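Local structure of ammonium transporter (Kuenenia stuttgartiensis, 6EU6) at residues 107-110 with 111-114; 117-121 with 122-126; 191-194 with 195-199; 204-207 with 208-212; 254-257 with 258-262. The protein probably senses ammonium at the membrane through an ammonium-transporter fold and relays the signal to a histidine kinase. All coordinates share one frame; numbering follows the deposited sequence.

All five contacts are local, and four of them lie on or at the ends of long helices. Contact 1 is fully buried, about 8 Å from the centre of the subunit (centre to centre), where helix 93-114 becomes irregular; contact 2 opens the next helix, 121-144, and the two touch through Thr112 and Asn124. Contacts 4 and 5 represent opposite ends of successive helices, an asparagine-capped start and a threonine-braced finish, both beside neighbouring subunits. Contact 3 alone is a hairpin, peripheral and built from amide and hydroxyl bonds. Chemistry follows place: threonines inside the bundle, rings and detergent at contacts 2 and 5, dense polar bonding beside a maltoside in the loop.

Contact 1 (107-110 with 111-114); sequences AATI and LTGA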
# COMPACT_ATOMS: atom_id res chain seq x y z
N ALA A 107 15.67 3.96 10.29
CA ALA A 107 16.62 4.83 11.03
C ALA A 107 17.46 5.62 10.05
O ALA A 107 17.65 6.80 10.19
CB ALA A 107 17.49 3.97 11.93
N ALA A 108 17.87 4.97 8.98
CA ALA A 108 18.81 5.64 8.11
C ALA A 108 18.18 6.64 7.18
O ALA A 108 18.83 7.61 6.76
CB ALA A 108 19.50 4.55 7.30
N THR A 109 16.92 6.42 6.79
CA THR A 109 16.31 7.24 5.78
C THR A 109 15.85 8.58 6.33
O THR A 109 15.63 9.54 5.55
CB THR A 109 15.17 6.51 5.05
OG1 THR A 109 14.90 7.23 3.86
CG2 THR A 109 13.90 6.47 5.84
N ILE A 110 15.70 8.67 7.66
CA ILE A 110 15.41 9.94 8.32
C ILE A 110 16.36 11.06 7.82
O ILE A 110 15.96 12.21 7.56
CB ILE A 110 15.54 9.79 9.86
CG1 ILE A 110 14.39 8.89 10.33
CG2 ILE A 110 15.45 11.14 10.57
CD1 ILE A 110 14.52 8.22 11.69
N LEU A 111 17.65 10.72 7.68
CA LEU A 111 18.65 11.65 7.21
C LEU A 111 18.21 12.45 6.01
O LEU A 111 18.45 13.63 5.94
CB LEU A 111 19.90 10.82 6.79
CG LEU A 111 21.07 11.61 6.19
CD1 LEU A 111 21.62 12.66 7.17
CD2 LEU A 111 22.17 10.67 5.81
N THR A 112 17.73 11.77 4.96
CA THR A 112 17.59 12.45 3.67
C THR A 112 16.72 13.69 3.72
O THR A 112 17.01 14.71 3.07
CB THR A 112 17.09 11.56 2.54
OG1 THR A 112 15.76 11.14 2.84
CG2 THR A 112 17.99 10.38 2.37
N GLY A 113 15.67 13.67 4.50
CA GLY A 113 14.79 14.82 4.51
C GLY A 113 15.38 16.00 5.25
O GLY A 113 15.04 17.14 4.96
N ALA A 114 16.22 15.74 6.23
CA ALA A 114 16.84 16.82 7.02
C ALA A 114 17.88 17.60 6.18
O ALA A 114 18.00 18.82 6.30
CB ALA A 114 17.46 16.24 8.23
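The side chain of Thr112 leans back over the carbonyl of Thr109 in the irregular last part of helix 93-114, within the membrane-embedded helical bundle of the ammonium transporter family. The evidence for a kink lies in the backbone: neither Leu111 N nor Thr112 N has the usual bond to the carbonyl four residues back, and both use the one three back instead. Thr112 N reaches Thr109 O at 3.1 Å with an N-H...O angle of 139°, from well above the carbonyl plane. The bonds on either side of it are weak, Leu111 N to Ala108 O at 3.5 Å and Gly113 N to Ile110 O at 3.4 Å.

The two threonines present their hydroxyls to the same region without bonding each other, Thr109 OG1 and Thr112 OG1 being 4.1 Å apart. A chi1 of 65° places Thr112 OG1 between its own N and carbonyl carbon and brings it within 3.1 Å of Thr109 O, a contact rather than a bond. Thr112 OG1 is bonded to Glu31 and Thr109 OG1 to Asp50, so both buried hydroxyls are engaged by acidic residues. An ammonium ion, probably from the crystallisation liquor, also bonds to Thr109 O and Thr112 OG1. The Leu111 side chain packs on Phe177 and Ala181 of helix 167-185, while Leu111 CB rests 3.4 Å from Ala108 O.

Contact 2 (117-121 with 122-126); sequences ERSGF and IPNIA. With LMT (dodecyl-beta-D-maltoside), chain E.
Asn124 reaches back from the first turn of helix 121-144 to Ser119 and Gly120 and ties down the loop that leads into it. The polar interactions centre on its amide nitrogen. Asn124 ND2 donates to Ser119 OG at 3.0 Å and to Gly120 O at 2.9 Å, and both acceptors lie close to the plane of the amide, so its two N-H groups are spent on neighbouring loop residues and the rotation of the amide is fixed. The carboxamide can turn this way because CG lies beside the backbone N, chi1 -79°. Ser119 OG is itself also bonded to Ile115 O, which links the chain just after helix 93-114 to the same cluster.

Backbone bonding sets in at once: Ile125 N meets Phe121 O at 3.1 Å and 166°, an ordinary helical bond, while Asn124 N adds a weak one to the same oxygen.

The apolar part is a CH-pi contact. Ile125 CG2 lies over one face of the Phe121 ring, 3.8 Å from its centroid and 26° off the normal, displaced toward CZ. The two side chains cross at about a right angle.

Detergent supplies the third kind of interaction. Ile122 N, in the first helical turn, donates to O6' of dodecyl-beta-D-maltoside at 3.0 Å, and Ile122 CG1 packs 3.3 Å from its C6'.

Taken together, the chemistry implies a helix start tied to its loop through the Asn124 amide, with a detergent hydroxyl taking up the N-H of Ile122.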
# COMPACT_ATOMS: atom_id res chain seq x y z
N GLU A 117 17.70 19.20 -0.58
CA GLU A 117 17.68 20.49 -1.33
C GLU A 117 19.04 21.18 -1.48
O GLU A 117 19.18 21.95 -2.42
CB GLU A 117 16.61 21.53 -0.81
CG GLU A 117 15.25 20.87 -0.49
CD GLU A 117 14.09 21.69 -0.97
OE1 GLU A 117 13.44 21.35 -1.98
OE2 GLU A 117 13.82 22.70 -0.34
N ARG A 118 20.02 20.85 -0.65
CA ARG A 118 21.31 21.54 -0.74
C ARG A 118 22.52 20.70 -0.40
O ARG A 118 23.64 21.11 -0.66
CB ARG A 118 21.29 22.84 0.05
CG ARG A 118 21.53 22.70 1.57
CD ARG A 118 20.38 22.02 2.31
NE ARG A 118 20.47 22.20 3.76
CZ ARG A 118 19.67 21.69 4.68
NH1 ARG A 118 18.61 20.97 4.31
NH2 ARG A 118 19.89 21.89 5.96
N SER A 119 22.32 19.52 0.15
CA SER A 119 23.39 18.60 0.29
C SER A 119 23.65 17.92 -1.04
O SER A 119 22.70 17.76 -1.88
CB SER A 119 23.11 17.59 1.39
OG SER A 119 22.05 16.74 1.08
N GLY A 120 24.90 17.47 -1.23
CA GLY A 120 25.23 16.65 -2.38
C GLY A 120 24.99 15.20 -2.14
O GLY A 120 24.75 14.75 -0.98
N PHE A 121 25.05 14.44 -3.23
CA PHE A 121 24.83 12.98 -3.18
C PHE A 121 25.73 12.20 -2.20
O PHE A 121 25.27 11.38 -1.41
CB PHE A 121 24.98 12.41 -4.55
CG PHE A 121 24.47 11.03 -4.66
CD1 PHE A 121 23.13 10.75 -4.46
CD2 PHE A 121 25.31 9.98 -5.00
CE1 PHE A 121 22.63 9.45 -4.59
CE2 PHE A 121 24.84 8.69 -5.12
CZ PHE A 121 23.48 8.43 -4.93
N ILE A 122 27.00 12.48 -2.19
CA ILE A 122 27.93 11.67 -1.41
C ILE A 122 27.66 11.73 0.09
O ILE A 122 27.69 10.71 0.79
CB ILE A 122 29.42 12.05 -1.73
CG1 ILE A 122 29.81 11.63 -3.18
CG2 ILE A 122 30.36 11.46 -0.70
CD1 ILE A 122 29.44 10.23 -3.56
N PRO A 123 27.45 12.92 0.63
CA PRO A 123 27.06 12.98 2.06
C PRO A 123 25.83 12.10 2.39
O PRO A 123 25.73 11.55 3.49
CB PRO A 123 26.76 14.49 2.28
CG PRO A 123 27.52 15.20 1.20
CD PRO A 123 27.71 14.26 0.05
N ASN A 124 24.89 11.98 1.46
CA ASN A 124 23.74 11.15 1.71
C ASN A 124 24.12 9.68 1.75
O ASN A 124 23.87 8.99 2.73
CB ASN A 124 22.69 11.41 0.67
CG ASN A 124 21.91 12.68 0.95
OD1 ASN A 124 20.89 12.66 1.60
ND2 ASN A 124 22.43 13.81 0.50
N ILE A 125 24.70 9.17 0.66
CA ILE A 125 25.00 7.77 0.62
C ILE A 125 26.05 7.37 1.67
O ILE A 125 25.94 6.30 2.29
CB ILE A 125 25.42 7.29 -0.75
CG1 ILE A 125 26.66 8.04 -1.22
CG2 ILE A 125 24.31 7.53 -1.72
CD1 ILE A 125 27.19 7.45 -2.52
N ALA A 126 27.04 8.22 1.91
CA ALA A 126 28.05 7.85 2.89
C ALA A 126 27.45 7.93 4.31
O ALA A 126 27.78 7.16 5.19
CB ALA A 126 29.24 8.80 2.79
C1B LMT E . 27.79 18.03 -5.53
C2B LMT E . 27.63 19.17 -6.60
C3B LMT E . 29.00 19.67 -7.04
C4B LMT E . 29.66 20.16 -5.78
C5B LMT E . 29.89 19.04 -4.80
C6B LMT E . 30.68 19.59 -3.61
O1B LMT E . 28.47 16.93 -6.11
O2B LMT E . 26.97 18.71 -7.79
O3B LMT E . 28.98 20.77 -7.96
O4' LMT E . 30.92 20.77 -6.11
O5B LMT E . 28.60 18.47 -4.44
O6B LMT E . 30.44 21.02 -3.33
C1' LMT E . 28.03 12.98 -7.15
C2' LMT E . 26.92 13.93 -7.38
C3' LMT E . 27.37 15.32 -7.33
C4' LMT E . 27.92 15.62 -6.01
C5' LMT E . 28.97 14.55 -5.65
C6' LMT E . 29.44 14.74 -4.22
O1' LMT E . 27.54 11.66 -7.26
O2' LMT E . 26.42 13.78 -8.68
O3' LMT E . 26.32 16.24 -7.54
O5' LMT E . 28.51 13.22 -5.85
O6' LMT E . 28.39 14.90 -3.25
C1 LMT E . 28.58 10.67 -7.06
C2 LMT E . 28.04 9.26 -7.37
C3 LMT E . 28.99 8.13 -6.99
C4 LMT E . 28.43 6.73 -7.32
C5 LMT E . 28.09 5.89 -6.09
C6 LMT E . 28.49 4.41 -6.10
C7 LMT E . 27.69 3.65 -5.03
C8 LMT E . 28.53 2.84 -4.05
C9 LMT E . 27.71 2.09 -2.96
C10 LMT E . 28.52 0.98 -2.21
C11 LMT E . 28.31 0.80 -0.66
C12 LMT E . 27.62 -0.48 -0.16

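Contact 3 (191-194 with 195-199); sequences KYNP and DGSSN. With ZDM (nonyl 4-O-alpha-D-glucopyranosyl-beta-D-glucopyranoside), chain D.
A beta hairpin with a type I turn and a G1 bulge brings Asn193 against Ser197 and Asn199, and two of its residues, Tyr192 and Gly196, line the site of a bound nonyl maltoside. The turn runs from Asn193 to Gly196. Gly196 N closes it on Asn193 O at 2.7 Å, and Asn193 N returns to Ser197 O at 2.8 Å; Gly196 has the positive phi, 85°, expected at the bulge position. Further along, Asn199 N meets Lys191 O in a nearly straight bond, so the arms are joined on both sides of the single Tyr192-Ser198 bridge.

Side chains add a second set of ties. The amides of Asn193 and Asn199 approach from opposite directions, their planes 60° apart, and exchange two bonds: Asn193 ND2 to Asn199 OD1 and Asn199 ND2 to Asn193 OD1, each 2.9 Å. In both, the donor stands above the carbonyl plane of the acceptor. The second hydrogen of Asn193 ND2 goes to Ser197 OG at 2.8 Å, within the amide plane. Ser197 OG donates to the syn lone pair of Asp195 OD1, which also accepts from Ser197 N and so forms an Asx turn. The Asp195 oxygen is thereby held by two donors.

Lys191 bends at chi2, 59°, with its CG over the centre of one face of the Tyr192 ring; NZ reaches Asn199 O at 2.9 Å and has a salt bridge to Glu311. The Tyr192 hydroxyl is anchored on Glu311 O. At the edge of the Tyr192 ring, Ser198 OG lies 3.2 Å from CE1.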
# COMPACT_ATOMS: atom_id res chain seq x y z
N LYS A 191 16.82 30.45 3.14
CA LYS A 191 15.94 30.10 4.24
C LYS A 191 15.74 31.29 5.21
O LYS A 191 14.63 31.54 5.70
CB LYS A 191 16.52 28.89 5.02
CG LYS A 191 15.77 28.54 6.31
CD LYS A 191 14.31 28.22 6.04
CE LYS A 191 13.56 27.99 7.34
NZ LYS A 191 12.13 27.65 7.12
N TYR A 192 16.87 31.93 5.56
CA TYR A 192 16.81 32.99 6.57
C TYR A 192 17.07 34.34 5.98
O TYR A 192 17.93 34.46 5.15
CB TYR A 192 17.83 32.70 7.64
CG TYR A 192 17.54 31.39 8.35
CD1 TYR A 192 16.37 31.23 9.09
CD2 TYR A 192 18.39 30.30 8.23
CE1 TYR A 192 16.06 30.01 9.72
CE2 TYR A 192 18.11 29.07 8.89
CZ TYR A 192 16.92 28.96 9.66
OH TYR A 192 16.54 27.81 10.35
N ASN A 193 16.34 35.36 6.40
CA ASN A 193 16.63 36.70 5.90
C ASN A 193 17.72 37.44 6.72
O ASN A 193 18.06 37.02 7.82
CB ASN A 193 15.33 37.46 5.91
CG ASN A 193 14.30 36.78 5.06
OD1 ASN A 193 14.59 36.43 3.93
ND2 ASN A 193 13.15 36.52 5.60
N PRO A 194 18.22 38.58 6.21
CA PRO A 194 19.24 39.35 6.93
C PRO A 194 18.77 39.81 8.31
O PRO A 194 19.61 39.95 9.21
CB PRO A 194 19.46 40.54 6.01
CG PRO A 194 19.05 40.04 4.65
CD PRO A 194 17.82 39.25 4.96
N ASP A 195 17.45 39.97 8.52
CA ASP A 195 16.96 40.24 9.90
C ASP A 195 16.76 39.01 10.76
O ASP A 195 16.27 39.09 11.89
CB ASP A 195 15.68 41.03 9.88
CG ASP A 195 14.50 40.25 9.31
OD1 ASP A 195 14.73 39.16 8.77
OD2 ASP A 195 13.36 40.73 9.39
N GLY A 196 17.18 37.85 10.28
CA GLY A 196 16.96 36.64 11.07
C GLY A 196 15.61 35.96 10.94
O GLY A 196 15.45 34.83 11.40
N SER A 197 14.67 36.57 10.22
CA SER A 197 13.34 35.94 10.01
C SER A 197 13.45 34.75 9.04
O SER A 197 14.42 34.66 8.26
CB SER A 197 12.36 36.92 9.46
OG SER A 197 12.78 37.42 8.21
N SER A 198 12.48 33.86 9.15
CA SER A 198 12.47 32.56 8.43
C SER A 198 11.53 32.64 7.29
O SER A 198 10.43 33.06 7.48
CB SER A 198 11.98 31.40 9.33
OG SER A 198 13.02 31.01 10.18
N ASN A 199 11.95 32.20 6.12
CA ASN A 199 11.02 32.03 5.03
C ASN A 199 10.45 30.62 4.95
O ASN A 199 11.15 29.67 5.23
CB ASN A 199 11.74 32.29 3.75
CG ASN A 199 12.25 33.68 3.67
OD1 ASN A 199 11.55 34.64 4.01
ND2 ASN A 199 13.47 33.81 3.21
C1 ZDM D . 23.68 28.77 14.94
O1 ZDM D . 22.81 31.88 10.07
C2 ZDM D . 23.29 30.08 14.22
O2 ZDM D . 20.18 34.50 10.31
C3 ZDM D . 23.15 30.10 12.66
O3 ZDM D . 23.74 33.53 13.34
C4 ZDM D . 23.32 28.71 12.04
O4 ZDM D . 21.32 34.78 12.71
C5 ZDM D . 23.34 33.51 11.96
O5 ZDM D . 24.39 28.06 12.70
C6 ZDM D . 24.27 27.63 14.05
O6 ZDM D . 21.87 31.66 7.47
C7 ZDM D . 21.84 33.76 11.85
O7 ZDM D . 24.06 31.05 12.05
C8 ZDM D . 21.53 34.02 10.40
C9 ZDM D . 21.73 32.71 9.62
C10 ZDM D . 23.44 32.13 11.36
C11 ZDM D . 22.02 32.92 8.14
O16 ZDM D . 23.75 26.27 13.97
C18 ZDM D . 23.08 25.56 15.00
C19 ZDM D . 23.89 25.39 16.27
C22 ZDM D . 23.73 24.02 16.90
C25 ZDM D . 23.00 24.05 18.22
C28 ZDM D . 22.62 22.66 18.75
C31 ZDM D . 23.70 22.04 19.63
C34 ZDM D . 23.14 21.03 20.61
O49 ZDM D . 22.61 28.45 15.85
O55 ZDM D . 24.29 31.00 14.63
C57 ZDM D . 23.71 28.77 10.55
O61 ZDM D . 22.63 29.36 9.82

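Contact 4 (204-207 with 208-212); sequences HNVP and LATLG
Asn205 and Ala209 mark the first backbone bond of helix 206-226: Ala209 N donates to Asn205 O at 3.0 Å and 170°. Asn205 itself is not yet helical, with phi -149°, and holds the N-cap position. From Val206 on, the chain follows the regular pattern, Thr210 N meeting Val206 O at 2.9 Å and Leu211 N meeting Pro207 O at the same 2.9 Å. Pro207 falls in the first turn, where a residue without an N-H costs the helix no backbone bond.

The cap is made by the Asn205 side chain. Its CG swings anti to the backbone N, chi1 -164°, which carries OD1 round to the start of the helix, and Leu208 N donates to OD1 at 3.0 Å from above the carboxamide plane. The same oxygen touches Leu208 CB at 3.3 Å, so the amide lies against the beginning of the leucine side chain as well as against its N-H.

Outside the two segments, the helix start sits at a subunit boundary. Val206, Pro207 and Thr210 pack on Ile41, Ala40 and Ala44 of the second subunit, while Leu208 meets Leu211 of the third, as expected for a trimeric transporter of this family.

A second side-chain bond is made by Thr210, which is buried. Thr210 turns its hydroxyl back toward the previous turn, and Val206 O accepts from both Thr210 N and the hydroxyl, the latter at 2.8 Å from Thr210 OG1.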
# COMPACT_ATOMS: atom_id res chain seq x y z
N HIS A 204 5.67 22.04 -1.75
CA HIS A 204 4.96 22.30 -3.00
C HIS A 204 3.95 21.18 -3.40
O HIS A 204 3.37 21.21 -4.50
CB HIS A 204 5.97 22.48 -4.12
CG HIS A 204 6.76 23.76 -4.01
ND1 HIS A 204 7.62 24.21 -5.01
CD2 HIS A 204 6.83 24.67 -3.01
CE1 HIS A 204 8.20 25.32 -4.61
NE2 HIS A 204 7.77 25.60 -3.39
N ASN A 205 3.78 20.14 -2.57
CA ASN A 205 2.85 19.11 -2.94
C ASN A 205 2.28 18.53 -1.64
O ASN A 205 2.66 17.48 -1.18
CB ASN A 205 3.47 18.12 -3.91
CG ASN A 205 2.41 17.26 -4.61
OD1 ASN A 205 1.33 17.02 -4.10
ND2 ASN A 205 2.77 16.71 -5.72
N VAL A 206 1.38 19.31 -1.06
CA VAL A 206 0.65 18.94 0.09
C VAL A 206 -0.11 17.64 -0.08
O VAL A 206 -0.06 16.78 0.82
CB VAL A 206 -0.20 20.10 0.59
CG1 VAL A 206 -1.11 19.68 1.74
CG2 VAL A 206 0.73 21.15 1.11
N PRO A 207 -0.77 17.44 -1.24
CA PRO A 207 -1.42 16.13 -1.41
C PRO A 207 -0.44 14.97 -1.31
O PRO A 207 -0.75 13.94 -0.70
CB PRO A 207 -2.02 16.21 -2.84
CG PRO A 207 -2.27 17.66 -3.06
CD PRO A 207 -1.20 18.41 -2.28
N LEU A 208 0.75 15.11 -1.86
CA LEU A 208 1.68 14.04 -1.83
C LEU A 208 2.22 13.80 -0.37
O LEU A 208 2.36 12.65 0.06
CB LEU A 208 2.84 14.35 -2.79
CG LEU A 208 3.80 13.21 -3.06
CD1 LEU A 208 3.12 12.02 -3.71
CD2 LEU A 208 4.87 13.75 -3.99
N ALA A 209 2.49 14.88 0.36
CA ALA A 209 2.82 14.74 1.78
C ALA A 209 1.68 14.07 2.58
O ALA A 209 1.94 13.39 3.52
CB ALA A 209 3.11 16.08 2.38
N THR A 210 0.44 14.30 2.22
CA THR A 210 -0.72 13.72 2.89
C THR A 210 -0.70 12.22 2.60
O THR A 210 -0.86 11.39 3.54
CB THR A 210 -2.04 14.35 2.37
OG1 THR A 210 -1.99 15.75 2.59
CG2 THR A 210 -3.21 13.84 3.14
N LEU A 211 -0.46 11.86 1.35
CA LEU A 211 -0.40 10.44 1.02
C LEU A 211 0.79 9.80 1.81
O LEU A 211 0.66 8.68 2.33
CB LEU A 211 -0.29 10.18 -0.48
CG LEU A 211 -1.48 10.67 -1.34
CD1 LEU A 211 -1.31 10.32 -2.83
CD2 LEU A 211 -2.81 10.17 -0.86
N GLY A 212 1.90 10.54 1.93
CA GLY A 212 3.04 10.11 2.70
C GLY A 212 2.69 9.83 4.16
O GLY A 212 3.02 8.78 4.69

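Contact 5 (254-257 with 258-262); sequences LIFI and YATRK. With LMT (dodecyl-beta-D-maltoside), chain B.
Two first torsions bring Phe256 and Thr260 together. Phe256 has CG anti to the backbone N, chi1 177°; Thr260, with chi1 62°, turns OG1 back toward the preceding turn and places CG2 over one face of the ring. The result is a CH-pi contact, Thr260 CG2 lying 4.1 Å from the Phe256 ring centroid and 20° off the normal, somewhat toward the rim. The threonine hydroxyl meanwhile donates to Phe256 O, with Thr260 OG1 2.7 Å from Phe256 O. It reinforces the weak backbone bond that Thr260 N makes to that oxygen.

One residue on, Arg261 N bonds to Ile257 O at 2.9 Å. Its extended chain passes Ile257, Arg261 CD to Ile257 CG2 4.0 Å, and leads the guanidinium to Glu265, with which it forms a salt bridge.

Tyr258 turns to a different side. A molecule of dodecyl-beta-D-maltoside runs its alkyl chain over the ring, detergent C2 coming within 3.6 Å of Tyr258 CE1; this detergent also bonds to Ile122 N of the second subunit, so it bridges two subunits. Lys262 then leaves helical angles with positive phi, although Lys262 N still bonds to Tyr258 O at 2.7 Å. An apolar turn followed by Tyr258, Arg261 and Lys262, with detergent on the tyrosine, is consistent with a transmembrane helix ending near the membrane interface.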
# COMPACT_ATOMS: atom_id res chain seq x y z
N LEU A 254 -4.55 20.39 15.66
CA LEU A 254 -5.53 21.23 15.02
C LEU A 254 -5.93 22.30 16.01
O LEU A 254 -6.03 23.45 15.63
CB LEU A 254 -6.80 20.50 14.59
CG LEU A 254 -6.65 19.54 13.40
CD1 LEU A 254 -7.97 18.77 13.26
CD2 LEU A 254 -6.22 20.37 12.17
N ILE A 255 -6.12 21.92 17.27
CA ILE A 255 -6.59 22.88 18.25
C ILE A 255 -5.53 23.95 18.55
O ILE A 255 -5.85 25.10 18.47
CB ILE A 255 -7.13 22.20 19.51
CG1 ILE A 255 -8.38 21.42 19.16
CG2 ILE A 255 -7.41 23.22 20.61
CD1 ILE A 255 -8.66 20.36 20.17
N PHE A 256 -4.31 23.53 18.89
CA PHE A 256 -3.19 24.38 19.26
C PHE A 256 -2.77 25.29 18.11
O PHE A 256 -2.42 26.45 18.33
CB PHE A 256 -2.01 23.50 19.69
CG PHE A 256 -0.74 24.25 20.03
CD1 PHE A 256 -0.63 24.93 21.23
CD2 PHE A 256 0.36 24.25 19.17
CE1 PHE A 256 0.55 25.60 21.57
CE2 PHE A 256 1.53 24.95 19.49
CZ PHE A 256 1.62 25.62 20.70
N ILE A 257 -2.73 24.74 16.89
CA ILE A 257 -2.33 25.52 15.75
C ILE A 257 -3.38 26.60 15.42
O ILE A 257 -2.96 27.70 15.04
CB ILE A 257 -2.05 24.68 14.49
CG1 ILE A 257 -0.83 23.76 14.68
CG2 ILE A 257 -1.75 25.59 13.30
CD1 ILE A 257 -0.78 22.60 13.65
N TYR A 258 -4.70 26.30 15.53
CA TYR A 258 -5.80 27.28 15.30
C TYR A 258 -5.70 28.36 16.36
O TYR A 258 -5.59 29.55 16.05
CB TYR A 258 -7.21 26.62 15.35
CG TYR A 258 -8.35 27.51 14.82
CD1 TYR A 258 -8.34 27.99 13.51
CD2 TYR A 258 -9.43 27.87 15.64
CE1 TYR A 258 -9.37 28.80 13.03
CE2 TYR A 258 -10.45 28.69 15.17
CZ TYR A 258 -10.41 29.15 13.86
OH TYR A 258 -11.40 29.95 13.36
N ALA A 259 -5.67 27.95 17.62
CA ALA A 259 -5.62 28.90 18.71
C ALA A 259 -4.42 29.91 18.60
O ALA A 259 -4.57 31.05 18.95
CB ALA A 259 -5.59 28.15 20.04
N THR A 260 -3.26 29.47 18.09
CA THR A 260 -2.02 30.24 18.14
C THR A 260 -1.61 30.87 16.81
O THR A 260 -0.76 31.75 16.75
CB THR A 260 -0.85 29.34 18.57
OG1 THR A 260 -0.67 28.31 17.61
CG2 THR A 260 -1.13 28.74 19.97
N ARG A 261 -2.17 30.40 15.73
CA ARG A 261 -1.90 30.96 14.42
C ARG A 261 -3.14 31.31 13.63
O ARG A 261 -2.99 31.72 12.47
CB ARG A 261 -1.06 30.00 13.57
CG ARG A 261 0.18 29.47 14.27
CD ARG A 261 0.95 28.51 13.38
NE ARG A 261 1.87 27.75 14.20
CZ ARG A 261 2.65 26.77 13.78
NH1 ARG A 261 2.70 26.40 12.50
NH2 ARG A 261 3.41 26.18 14.67
N LYS A 262 -4.35 31.14 14.19
CA LYS A 262 -5.65 31.46 13.48
C LYS A 262 -5.86 30.85 12.03
O LYS A 262 -6.65 31.35 11.22
CB LYS A 262 -5.89 33.01 13.53
CG LYS A 262 -6.17 33.57 14.94
CD LYS A 262 -7.33 34.58 14.94
CE LYS A 262 -7.64 35.17 16.33
NZ LYS A 262 -9.10 35.25 16.58
C1B LMT B . -15.47 29.40 4.91
C2B LMT B . -14.94 30.58 4.02
C3B LMT B . -15.43 31.91 4.56
C4B LMT B . -16.93 31.82 4.54
C5B LMT B . -17.43 30.74 5.47
C6B LMT B . -18.97 30.79 5.50
O1B LMT B . -14.95 29.53 6.23
O2B LMT B . -13.51 30.65 4.01
O3B LMT B . -15.08 33.06 3.78
O4' LMT B . -17.50 33.08 4.93
O5B LMT B . -16.89 29.46 5.04
O6B LMT B . -19.58 31.28 4.25
C1' LMT B . -12.51 27.71 8.99
C2' LMT B . -12.13 27.73 7.56
C3' LMT B . -12.88 28.74 6.80
C4' LMT B . -14.30 28.42 6.84
C5' LMT B . -14.73 28.23 8.32
C6' LMT B . -16.16 27.75 8.39
O1' LMT B . -11.73 26.75 9.67
O2' LMT B . -10.79 28.13 7.44
O3' LMT B . -12.52 28.76 5.44
O5' LMT B . -13.88 27.34 9.03
O6' LMT B . -16.48 26.65 7.52
C1 LMT B . -12.05 26.69 11.09
C2 LMT B . -11.04 25.79 11.82
C3 LMT B . -11.42 25.48 13.26
C4 LMT B . -10.38 24.58 13.98
C5 LMT B . -10.90 23.18 14.31
C6 LMT B . -10.57 22.60 15.68
C7 LMT B . -10.76 21.07 15.66
C8 LMT B . -11.68 20.52 16.75
C9 LMT B . -11.88 18.98 16.71
C10 LMT B . -12.49 18.38 18.04
C11 LMT B . -13.56 17.24 17.93
C12 LMT B . -13.17 15.83 18.41